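Local coordinates for protein alanine racemase (Corynebacterium glutamicum, PDB 2DY3) that belongs to the alanine racemase family and binds pyridoxal-5'-phosphate in a TIM-barrel N-terminal domain that is followed by a C-terminal beta-rich domain, at residues 18-23 with 201-206; 27-32 with 211-216; 154-159 with 193-198. One frame throughout, in Å; residues are numbered along the deposited sequence.

Contact 1 (18-23 with 201-206)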
loop_
_atom_site.group_PDB
_atom_site.type_symbol
_atom_site.label_atom_id
_atom_site.label_comp_id
_atom_site.label_asym_id
_atom_site.label_seq_id
_atom_site.Cartn_x
_atom_site.Cartn_y
_atom_site.Cartn_z
ATOM N N ARG B 18 17.741 -15.969 15.411
ATOM C CA ARG B 18 18.513 -16.977 16.142
ATOM C C ARG B 18 18.037 -18.388 15.783
ATOM O O ARG B 18 18.847 -19.293 15.582
ATOM C CB ARG B 18 18.379 -16.762 17.654
ATOM C CG ARG B 18 19.090 -15.526 18.179
ATOM C CD ARG B 18 18.800 -15.294 19.661
ATOM N NE ARG B 18 19.169 -16.440 20.494
ATOM C CZ ARG B 18 19.013 -16.487 21.816
ATOM N NH1 ARG B 18 18.494 -15.453 22.468
ATOM N NH2 ARG B 18 19.374 -17.572 22.491
ATOM N N VAL B 19 16.723 -18.570 15.705
ATOM C CA VAL B 19 16.155 -19.871 15.364
ATOM C C VAL B 19 16.531 -20.297 13.945
ATOM O O VAL B 19 16.726 -21.483 13.671
ATOM C CB VAL B 19 14.615 -19.856 15.474
ATOM C CG1 VAL B 19 14.037 -21.122 14.863
ATOM C CG2 VAL B 19 14.200 -19.742 16.927
ATOM N N LEU B 20 16.623 -19.329 13.039
ATOM C CA LEU B 20 16.982 -19.645 11.665
ATOM C C LEU B 20 18.482 -19.912 11.567
ATOM O O LEU B 20 18.920 -20.769 10.796
ATOM C CB LEU B 20 16.586 -18.500 10.728
ATOM C CG LEU B 20 15.086 -18.224 10.599
ATOM C CD1 LEU B 20 14.857 -17.092 9.624
ATOM C CD2 LEU B 20 14.365 -19.477 10.124
ATOM N N LYS B 21 19.265 -19.183 12.354
ATOM C CA LYS B 21 20.709 -19.359 12.345
ATOM C C LYS B 21 21.036 -20.768 12.841
ATOM O O LYS B 21 21.845 -21.476 12.241
ATOM C CB LYS B 21 21.383 -18.308 13.237
ATOM C CG LYS B 21 22.885 -18.187 13.019
ATOM C CD LYS B 21 23.195 -17.825 11.570
ATOM C CE LYS B 21 24.689 -17.847 11.278
ATOM N NZ LYS B 21 25.426 -16.814 12.042
ATOM N N GLN B 22 20.398 -21.186 13.928
ATOM C CA GLN B 22 20.647 -22.523 14.450
ATOM C C GLN B 22 20.285 -23.574 13.399
ATOM O O GLN B 22 21.033 -24.524 13.182
ATOM C CB GLN B 22 19.840 -22.764 15.730
ATOM C CG GLN B 22 20.164 -24.095 16.402
ATOM C CD GLN B 22 21.621 -24.186 16.851
ATOM O OE1 GLN B 22 22.104 -25.258 17.233
ATOM N NE2 GLN B 22 22.323 -23.056 16.816
ATOM N N MET B 23 19.145 -23.389 12.740
ATOM C CA MET B 23 18.683 -24.319 11.709
ATOM C C MET B 23 19.565 -24.373 10.459
ATOM O O MET B 23 19.587 -25.382 9.752
ATOM C CB MET B 23 17.259 -23.964 11.274
ATOM C CG MET B 23 16.190 -24.215 12.319
ATOM S SD MET B 23 14.559 -23.767 11.698
ATOM C CE MET B 23 14.242 -25.123 10.570
ATOM N N ALA B 201 11.160 -24.185 1.472
ATOM C CA ALA B 201 12.157 -25.214 1.200
ATOM C C ALA B 201 13.126 -25.373 2.374
ATOM O O ALA B 201 13.432 -26.491 2.786
ATOM C CB ALA B 201 12.927 -24.871 -0.074
ATOM N N PHE B 202 13.601 -24.251 2.907
ATOM C CA PHE B 202 14.536 -24.254 4.030
ATOM C C PHE B 202 13.986 -24.982 5.250
ATOM O O PHE B 202 14.697 -25.748 5.897
ATOM C CB PHE B 202 14.889 -22.815 4.422
ATOM C CG PHE B 202 15.770 -22.710 5.641
ATOM C CD1 PHE B 202 17.008 -23.333 5.679
ATOM C CD2 PHE B 202 15.368 -21.961 6.738
ATOM C CE1 PHE B 202 17.833 -23.209 6.791
ATOM C CE2 PHE B 202 16.184 -21.832 7.850
ATOM C CZ PHE B 202 17.420 -22.456 7.877
ATOM N N LEU B 203 12.722 -24.736 5.567
ATOM C CA LEU B 203 12.101 -25.363 6.725
ATOM C C LEU B 203 11.652 -26.800 6.477
ATOM O O LEU B 203 10.952 -27.371 7.308
ATOM C CB LEU B 203 10.898 -24.535 7.195
ATOM C CG LEU B 203 11.139 -23.105 7.697
ATOM C CD1 LEU B 203 9.808 -22.474 8.085
ATOM C CD2 LEU B 203 12.087 -23.118 8.890
ATOM N N THR B 204 12.047 -27.385 5.347
ATOM C CA THR B 204 11.649 -28.761 5.045
ATOM C C THR B 204 12.621 -29.566 4.181
ATOM O O THR B 204 12.457 -30.774 4.029
ATOM C CB THR B 204 10.272 -28.807 4.353
ATOM O OG1 THR B 204 9.893 -30.173 4.141
ATOM C CG2 THR B 204 10.327 -28.101 3.009
ATOM N N ARG B 205 13.624 -28.905 3.614
ATOM C CA ARG B 205 14.597 -29.585 2.760
ATOM C C ARG B 205 16.024 -29.245 3.183
ATOM O O ARG B 205 16.678 -28.398 2.570
ATOM C CB ARG B 205 14.395 -29.185 1.292
ATOM C CG ARG B 205 13.102 -29.682 0.670
ATOM C CD ARG B 205 13.094 -31.196 0.568
ATOM N NE ARG B 205 14.065 -31.702 -0.399
ATOM C CZ ARG B 205 13.892 -31.691 -1.718
ATOM N NH1 ARG B 205 12.777 -31.200 -2.245
ATOM N NH2 ARG B 205 14.832 -32.180 -2.513
ATOM N N SER B 206 16.504 -29.907 4.231
ATOM C CA SER B 206 17.852 -29.656 4.718
ATOM C C SER B 206 18.875 -30.144 3.704
ATOM O O SER B 206 20.034 -29.728 3.724
ATOM C CB SER B 206 18.073 -30.356 6.058
ATOM O OG SER B 206 19.372 -30.083 6.554
#
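Leu20 and Met23 of helix 10-24 meet Phe202 and Leu203 at the end of the short helix 199-202. The contact joins two helical elements of the TIM-barrel N-terminal domain. It is small, apolar and mostly buried.

The van der Waals contacts centre on the Phe202 ring. CG of Phe202 is anti to the backbone N (chi1 176°), and the ring extends toward helix 10-24. Leu20 CD2 meets the ring edge in its plane, 3.7 Å from Phe202 CE2. The backbone carbonyl oxygen of Leu20 also lies at the edge, with Leu20 O 3.7 Å from Phe202 CZ. Met23 CB approaches the same Phe202 CZ obliquely, again at 3.7 Å. Beyond these segments the ring meets that of His209, while Leu20 rests on Ala218 and Phe219.

The sulfur adds a Met-aromatic contact. Met23 SD sits 5.5 Å from the centroid of the Phe202 ring, 46° off the ring normal, so its approach is oblique.

The thioether end reaches on to Leu203, just past the end of the helix. The Met23 and Leu203 side chains cross at about a right angle. The Met23 chain bends at chi3, and its CE presses on Leu203 CD2 at a tight 3.4 Å.

Contact 2 (27-32 with 211-216); sequences AKLMAV and EMVRPG. With PLP (pyridoxal-5'-phosphate), chain F.
Lys28 and Met212 face each other across a short parallel strand pair, their side chains on the same face of the sheet. The Met212 chain runs straight to SD and then bends at chi3 (-100°). The bend brings CE back onto Lys28 CB at a tight 3.3 Å. Lys28 is extended beyond CG and touches Met212 CE again through CD. Met212 SD also packs on Met30 CB, at 3.8 Å.

Met30 and Arg214 run next to each other in the same direction, their CB atoms 3.9 Å apart. Arg214 CG sits between the backbone N and the carbonyl carbon (chi1 54°). From there the chain runs extended to NE, and CD, NE and NH1 all come close to N1 of pyridoxal-5'-phosphate. N1 lies over one face of the guanidinium, 2.9 Å from Arg214 NH1. A positive charge so close would probably disfavour a proton on N1.

Val32 also touches the ring: its CG2 is 3.6 Å from pyridoxal-5'-phosphate C6. Gly216 N donates a 2.8 Å hydrogen bond to pyridoxal-5'-phosphate O3P. Ser199 N, Leu217 N and the hydroxyls of Tyr38 and Tyr346 are also hydrogen-bonded to this molecule.

The face carrying Leu29 and Val213 is apolar. Leu29 CD2 meets Pro215 CD at 3.8 Å, the two side chains crossing at about a right angle, and Val213 CG2 lies nearby. Phe219 covers Leu29.

Four backbone hydrogen bonds hold the pair: Lys28 N to Glu211 O, Val213 N to Lys28 O, Met30 N to Val213 O, and Val32 N to Pro215 O. Strand 28-32 is the first of the parallel sheet and strand 212-213 the last. Such first-to-last pairing closes a TIM barrel, and here the C-terminal ends of both strands open onto the pyridoxal-5'-phosphate pocket.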
loop_
_atom_site.group_PDB
_atom_site.type_symbol
_atom_site.label_atom_id
_atom_site.label_comp_id
_atom_site.label_asym_id
_atom_site.label_seq_id
_atom_site.Cartn_x
_atom_site.Cartn_y
_atom_site.Cartn_z
ATOM N N ALA B 27 25.746 -23.683 6.849
ATOM C CA ALA B 27 25.339 -22.869 5.704
ATOM C C ALA B 27 25.194 -21.407 6.100
ATOM O O ALA B 27 24.806 -21.096 7.225
ATOM C CB ALA B 27 24.021 -23.386 5.135
ATOM N N LYS B 28 25.510 -20.506 5.177
ATOM C CA LYS B 28 25.388 -19.079 5.455
ATOM C C LYS B 28 23.916 -18.685 5.453
ATOM O O LYS B 28 23.105 -19.300 4.767
ATOM C CB LYS B 28 26.162 -18.271 4.415
ATOM C CG LYS B 28 27.664 -18.520 4.464
ATOM C CD LYS B 28 28.408 -17.739 3.394
ATOM C CE LYS B 28 29.912 -17.975 3.500
ATOM N NZ LYS B 28 30.684 -17.222 2.469
ATOM N N LEU B 29 23.581 -17.659 6.229
ATOM C CA LEU B 29 22.207 -17.190 6.336
ATOM C C LEU B 29 21.992 -15.843 5.656
ATOM O O LEU B 29 22.449 -14.822 6.153
ATOM C CB LEU B 29 21.818 -17.051 7.813
ATOM C CG LEU B 29 20.416 -17.406 8.325
ATOM C CD1 LEU B 29 20.146 -16.567 9.564
ATOM C CD2 LEU B 29 19.347 -17.159 7.282
ATOM N N MET B 30 21.305 -15.846 4.516
ATOM C CA MET B 30 20.995 -14.601 3.812
ATOM C C MET B 30 19.571 -14.232 4.185
ATOM O O MET B 30 18.645 -15.000 3.942
ATOM C CB MET B 30 21.074 -14.771 2.293
ATOM C CG MET B 30 20.684 -13.499 1.530
ATOM S SD MET B 30 20.766 -13.658 -0.273
ATOM C CE MET B 30 22.469 -13.090 -0.551
ATOM N N ALA B 31 19.397 -13.061 4.778
ATOM C CA ALA B 31 18.068 -12.613 5.179
ATOM C C ALA B 31 17.407 -11.813 4.061
ATOM O O ALA B 31 17.917 -10.772 3.647
ATOM C CB ALA B 31 18.163 -11.761 6.445
ATOM N N VAL B 32 16.269 -12.293 3.572
ATOM C CA VAL B 32 15.578 -11.574 2.509
ATOM C C VAL B 32 14.712 -10.481 3.118
ATOM O O VAL B 32 13.699 -10.761 3.756
ATOM C CB VAL B 32 14.708 -12.523 1.651
ATOM C CG1 VAL B 32 13.946 -11.724 0.597
ATOM C CG2 VAL B 32 15.592 -13.559 0.982
ATOM N N GLU B 211 25.509 -23.971 0.148
ATOM C CA GLU B 211 26.388 -23.116 0.950
ATOM C C GLU B 211 25.636 -21.976 1.627
ATOM O O GLU B 211 26.138 -21.356 2.569
ATOM C CB GLU B 211 27.504 -22.513 0.092
ATOM C CG GLU B 211 28.497 -23.504 -0.509
ATOM C CD GLU B 211 27.957 -24.199 -1.744
ATOM O OE1 GLU B 211 27.009 -23.668 -2.364
ATOM O OE2 GLU B 211 28.493 -25.269 -2.104
ATOM N N MET B 212 24.432 -21.695 1.146
ATOM C CA MET B 212 23.655 -20.602 1.707
ATOM C C MET B 212 22.163 -20.803 1.482
ATOM O O MET B 212 21.751 -21.393 0.485
ATOM C CB MET B 212 24.113 -19.281 1.070
ATOM C CG MET B 212 23.509 -17.999 1.661
ATOM S SD MET B 212 24.205 -16.497 0.887
ATOM C CE MET B 212 25.401 -16.012 2.092
ATOM N N VAL B 213 21.366 -20.321 2.432
ATOM C CA VAL B 213 19.915 -20.399 2.353
ATOM C C VAL B 213 19.423 -18.952 2.439
ATOM O O VAL B 213 20.063 -18.118 3.078
ATOM C CB VAL B 213 19.327 -21.232 3.522
ATOM C CG1 VAL B 213 19.908 -22.642 3.493
ATOM C CG2 VAL B 213 19.635 -20.564 4.857
ATOM N N ARG B 214 18.304 -18.643 1.791
ATOM C CA ARG B 214 17.795 -17.279 1.821
ATOM C C ARG B 214 16.325 -17.164 2.151
ATOM O O ARG B 214 15.495 -16.908 1.280
ATOM C CB ARG B 214 18.073 -16.564 0.493
ATOM C CG ARG B 214 17.577 -17.278 -0.738
ATOM C CD ARG B 214 17.582 -16.341 -1.945
ATOM N NE ARG B 214 17.279 -17.032 -3.199
ATOM C CZ ARG B 214 16.263 -17.873 -3.378
ATOM N NH1 ARG B 214 15.429 -18.156 -2.384
ATOM N NH2 ARG B 214 16.056 -18.414 -4.567
ATOM N N PRO B 215 15.982 -17.346 3.429
ATOM C CA PRO B 215 14.582 -17.245 3.826
ATOM C C PRO B 215 14.198 -15.801 4.116
ATOM O O PRO B 215 15.031 -14.990 4.536
ATOM C CB PRO B 215 14.516 -18.126 5.068
ATOM C CG PRO B 215 15.853 -17.903 5.700
ATOM C CD PRO B 215 16.812 -17.886 4.524
ATOM N N GLY B 216 12.936 -15.481 3.866
ATOM C CA GLY B 216 12.455 -14.146 4.147
ATOM C C GLY B 216 11.360 -14.246 5.193
ATOM O O GLY B 216 11.548 -13.891 6.360
HETATM N N1 PLP F . 14.579 -15.424 -2.826
HETATM C C2 PLP F . 14.046 -14.617 -3.836
HETATM C C2A PLP F . 14.737 -14.562 -5.188
HETATM C C3 PLP F . 12.869 -13.878 -3.569
HETATM O O3 PLP F . 12.321 -13.081 -4.553
HETATM C C4 PLP F . 12.256 -13.964 -2.280
HETATM C C4A PLP F . 10.945 -13.207 -1.942
HETATM C C5 PLP F . 12.839 -14.821 -1.284
HETATM C C6 PLP F . 13.993 -15.530 -1.575
HETATM C C5A PLP F . 12.249 -14.994 0.083
HETATM O O4P PLP F . 11.239 -15.995 0.077
HETATM P P PLP F . 10.361 -16.472 1.355
HETATM O O1P PLP F . 9.727 -15.303 1.952
HETATM O O2P PLP F . 9.407 -17.390 0.732
HETATM O O3P PLP F . 11.363 -17.104 2.241
#

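Contact 3 (154-159 with 193-198); sequences GMFTHL and VNHVCN. With PLP (pyridoxal-5'-phosphate), chain F.
Gly154 lies against Val193 and Asn194, where strand 150-156 of the TIM-barrel N-terminal domain runs beside the next wall segment, 193-198, which leads to the cofactor pocket. Its CA makes a nearly straight CA-H...O contact of 3.3 Å to Val193 O, with 170° at the hydrogen.

At Met155 a side chain supplies the acceptor. Met155 N donates to Asn194 OD1 at 2.7 Å, in the plane of the amide carbonyl. Met155 O accepts a weak bond from His195 N. The backbone N of Asn194 is in turn bonded to Glu211 OE1.

Phe156 is bridged to His195. CG of Phe156 sits between the backbone N and the carbonyl carbon (chi1 68°), and the two side chains leave the backbone in the same direction. Phe156 CB lies over the His195 face, 3.6 Å from its centroid, as a CH-pi contact. The rings are tilted by only 17° but strongly offset.

Thr157 N makes another weak bond, to His195 O. Its CG2 packs on Val196 CG1 at 3.6 Å, while OG1 is bonded to Ser125 and Ile123.

His158 turns its ring over pyridoxal-5'-phosphate: His158 CE1 is 3.5 Å from C2 of pyridoxal-5'-phosphate, which sits off the middle of the imidazole, toward its rim. Asn198 CB approaches the same imidazole obliquely.

At Leu159 a water takes over. It donates to Val196 O at 2.7 Å and to Leu159 O. Asn198 N-caps helix 199-202, its OD1 taking Ala201 N.

One short bond to a side-chain carbonyl, two weak backbone bonds and a water make this a loosely hydrogen-bonded step between neighbouring segments of the barrel wall. The CH-pi contact and the Thr157-Val196 packing accompany them, and the face of His158 probably helps fix the tilt of the pyridoxal-5'-phosphate ring.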
loop_
_atom_site.group_PDB
_atom_site.type_symbol
_atom_site.label_atom_id
_atom_site.label_comp_id
_atom_site.label_asym_id
_atom_site.label_seq_id
_atom_site.Cartn_x
_atom_site.Cartn_y
_atom_site.Cartn_z
ATOM N N GLY B 154 28.812 -17.241 -7.264
ATOM C CA GLY B 154 27.996 -18.444 -7.289
ATOM C C GLY B 154 26.756 -18.259 -8.145
ATOM O O GLY B 154 26.667 -17.311 -8.930
ATOM N N MET B 155 25.804 -19.179 -8.011
ATOM C CA MET B 155 24.545 -19.100 -8.744
ATOM C C MET B 155 23.399 -19.499 -7.821
ATOM O O MET B 155 23.599 -20.128 -6.777
ATOM C CB MET B 155 24.557 -19.999 -9.992
ATOM C CG MET B 155 24.899 -21.459 -9.752
ATOM S SD MET B 155 24.573 -22.460 -11.229
ATOM C CE MET B 155 25.801 -21.845 -12.348
ATOM N N PHE B 156 22.193 -19.115 -8.200
ATOM C CA PHE B 156 21.036 -19.426 -7.388
ATOM C C PHE B 156 19.818 -19.526 -8.281
ATOM O O PHE B 156 19.818 -19.035 -9.407
ATOM C CB PHE B 156 20.806 -18.323 -6.344
ATOM C CG PHE B 156 20.374 -17.008 -6.938
ATOM C CD1 PHE B 156 21.253 -16.245 -7.686
ATOM C CD2 PHE B 156 19.084 -16.545 -6.756
ATOM C CE1 PHE B 156 20.850 -15.039 -8.241
ATOM C CE2 PHE B 156 18.675 -15.346 -7.308
ATOM C CZ PHE B 156 19.560 -14.590 -8.052
ATOM N N THR B 157 18.788 -20.188 -7.779
ATOM C CA THR B 157 17.552 -20.302 -8.515
ATOM C C THR B 157 16.479 -20.105 -7.464
ATOM O O THR B 157 16.719 -20.278 -6.269
ATOM C CB THR B 157 17.401 -21.675 -9.204
ATOM O OG1 THR B 157 16.441 -21.566 -10.264
ATOM C CG2 THR B 157 16.935 -22.734 -8.209
ATOM N N HIS B 158 15.299 -19.709 -7.894
ATOM C CA HIS B 158 14.245 -19.487 -6.939
ATOM C C HIS B 158 13.240 -20.603 -7.082
ATOM O O HIS B 158 12.477 -20.644 -8.043
ATOM C CB HIS B 158 13.595 -18.130 -7.198
ATOM C CG HIS B 158 12.622 -17.707 -6.141
ATOM N ND1 HIS B 158 12.886 -17.824 -4.793
ATOM C CD2 HIS B 158 11.400 -17.132 -6.236
ATOM C CE1 HIS B 158 11.868 -17.339 -4.104
ATOM N NE2 HIS B 158 10.954 -16.912 -4.955
ATOM N N LEU B 159 13.275 -21.553 -6.160
ATOM C CA LEU B 159 12.299 -22.617 -6.236
ATOM C C LEU B 159 10.979 -21.896 -6.185
ATOM O O LEU B 159 10.560 -21.513 -5.097
ATOM C CB LEU B 159 12.348 -23.526 -5.013
ATOM C CG LEU B 159 13.431 -24.583 -4.961
ATOM C CD1 LEU B 159 13.411 -25.277 -6.300
ATOM C CD2 LEU B 159 14.789 -23.979 -4.682
ATOM N N VAL B 193 29.648 -20.082 -3.629
ATOM C CA VAL B 193 28.465 -19.999 -2.785
ATOM C C VAL B 193 27.172 -19.993 -3.586
ATOM O O VAL B 193 26.864 -19.031 -4.294
ATOM C CB VAL B 193 28.540 -18.736 -1.898
ATOM C CG1 VAL B 193 27.355 -18.678 -0.955
ATOM C CG2 VAL B 193 29.851 -18.747 -1.117
ATOM N N ASN B 194 26.414 -21.076 -3.464
ATOM C CA ASN B 194 25.165 -21.209 -4.191
ATOM C C ASN B 194 24.000 -21.349 -3.222
ATOM O O ASN B 194 24.180 -21.756 -2.075
ATOM C CB ASN B 194 25.233 -22.423 -5.121
ATOM C CG ASN B 194 26.458 -22.400 -6.028
ATOM O OD1 ASN B 194 26.656 -21.459 -6.797
ATOM N ND2 ASN B 194 27.287 -23.443 -5.939
ATOM N N HIS B 195 22.806 -21.001 -3.693
ATOM C CA HIS B 195 21.608 -21.079 -2.870
ATOM C C HIS B 195 20.321 -21.223 -3.673
ATOM O O HIS B 195 20.219 -20.744 -4.795
ATOM C CB HIS B 195 21.525 -19.856 -1.954
ATOM C CG HIS B 195 21.883 -18.563 -2.618
ATOM N ND1 HIS B 195 20.935 -17.652 -3.036
ATOM C CD2 HIS B 195 23.086 -18.001 -2.887
ATOM C CE1 HIS B 195 21.538 -16.583 -3.526
ATOM N NE2 HIS B 195 22.844 -16.769 -3.447
ATOM N N VAL B 196 19.344 -21.906 -3.083
ATOM C CA VAL B 196 18.053 -22.125 -3.722
ATOM C C VAL B 196 16.906 -22.061 -2.714
ATOM O O VAL B 196 15.770 -21.798 -3.080
ATOM C CB VAL B 196 17.994 -23.515 -4.405
ATOM C CG1 VAL B 196 19.097 -23.641 -5.451
ATOM C CG2 VAL B 196 18.126 -24.618 -3.355
ATOM N N CYS B 197 17.218 -22.282 -1.442
ATOM C CA CYS B 197 16.208 -22.315 -0.386
ATOM C C CYS B 197 15.548 -21.037 0.131
ATOM O O CYS B 197 16.201 -20.165 0.702
ATOM C CB CYS B 197 16.759 -23.091 0.819
ATOM S SG CYS B 197 16.786 -24.889 0.593
ATOM N N ASN B 198 14.237 -20.948 -0.072
ATOM C CA ASN B 198 13.445 -19.830 0.433
ATOM C C ASN B 198 12.854 -20.426 1.719
ATOM O O ASN B 198 13.165 -21.569 2.044
ATOM C CB ASN B 198 12.348 -19.454 -0.570
ATOM C CG ASN B 198 11.421 -20.611 -0.887
ATOM O OD1 ASN B 198 11.717 -21.767 -0.582
ATOM N ND2 ASN B 198 10.294 -20.303 -1.515
HETATM N N1 PLP F . 14.579 -15.424 -2.826
HETATM C C2 PLP F . 14.046 -14.617 -3.836
HETATM C C2A PLP F . 14.737 -14.562 -5.188
HETATM C C3 PLP F . 12.869 -13.878 -3.569
HETATM O O3 PLP F . 12.321 -13.081 -4.553
HETATM C C4 PLP F . 12.256 -13.964 -2.280
HETATM C C4A PLP F . 10.945 -13.207 -1.942
HETATM C C5 PLP F . 12.839 -14.821 -1.284
HETATM C C6 PLP F . 13.993 -15.530 -1.575
HETATM C C5A PLP F . 12.249 -14.994 0.083
HETATM O O4P PLP F . 11.239 -15.995 0.077
HETATM P P PLP F . 10.361 -16.472 1.355
HETATM O O1P PLP F . 9.727 -15.303 1.952
HETATM O O2P PLP F . 9.407 -17.390 0.732
HETATM O O3P PLP F . 11.363 -17.104 2.241
HETATM O O HOH W 1 13.439 -20.693 -3.709
#

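In the fold
From the N terminus, helix 10-24 gives the first half of contact 1 and strand 28-32 the first half of contact 2. Residues 154-159 and 193-198 then close contact 3, a short loop around helix 169-186. Next, 201-206 closes contact 1 and 211-216 closes contact 2. Contacts 1 and 2 therefore cross, and both loops enclose contact 3. Contacts 1 and 2 pack together through Phe202 and Val213. Contacts 2 and 3 are joined by a probable hydrogen bond from Arg214 N to Cys197 O. Together they tie the last barrel segments to the first strand and to strand 150-156, with pyridoxal-5'-phosphate touching contacts 2 and 3.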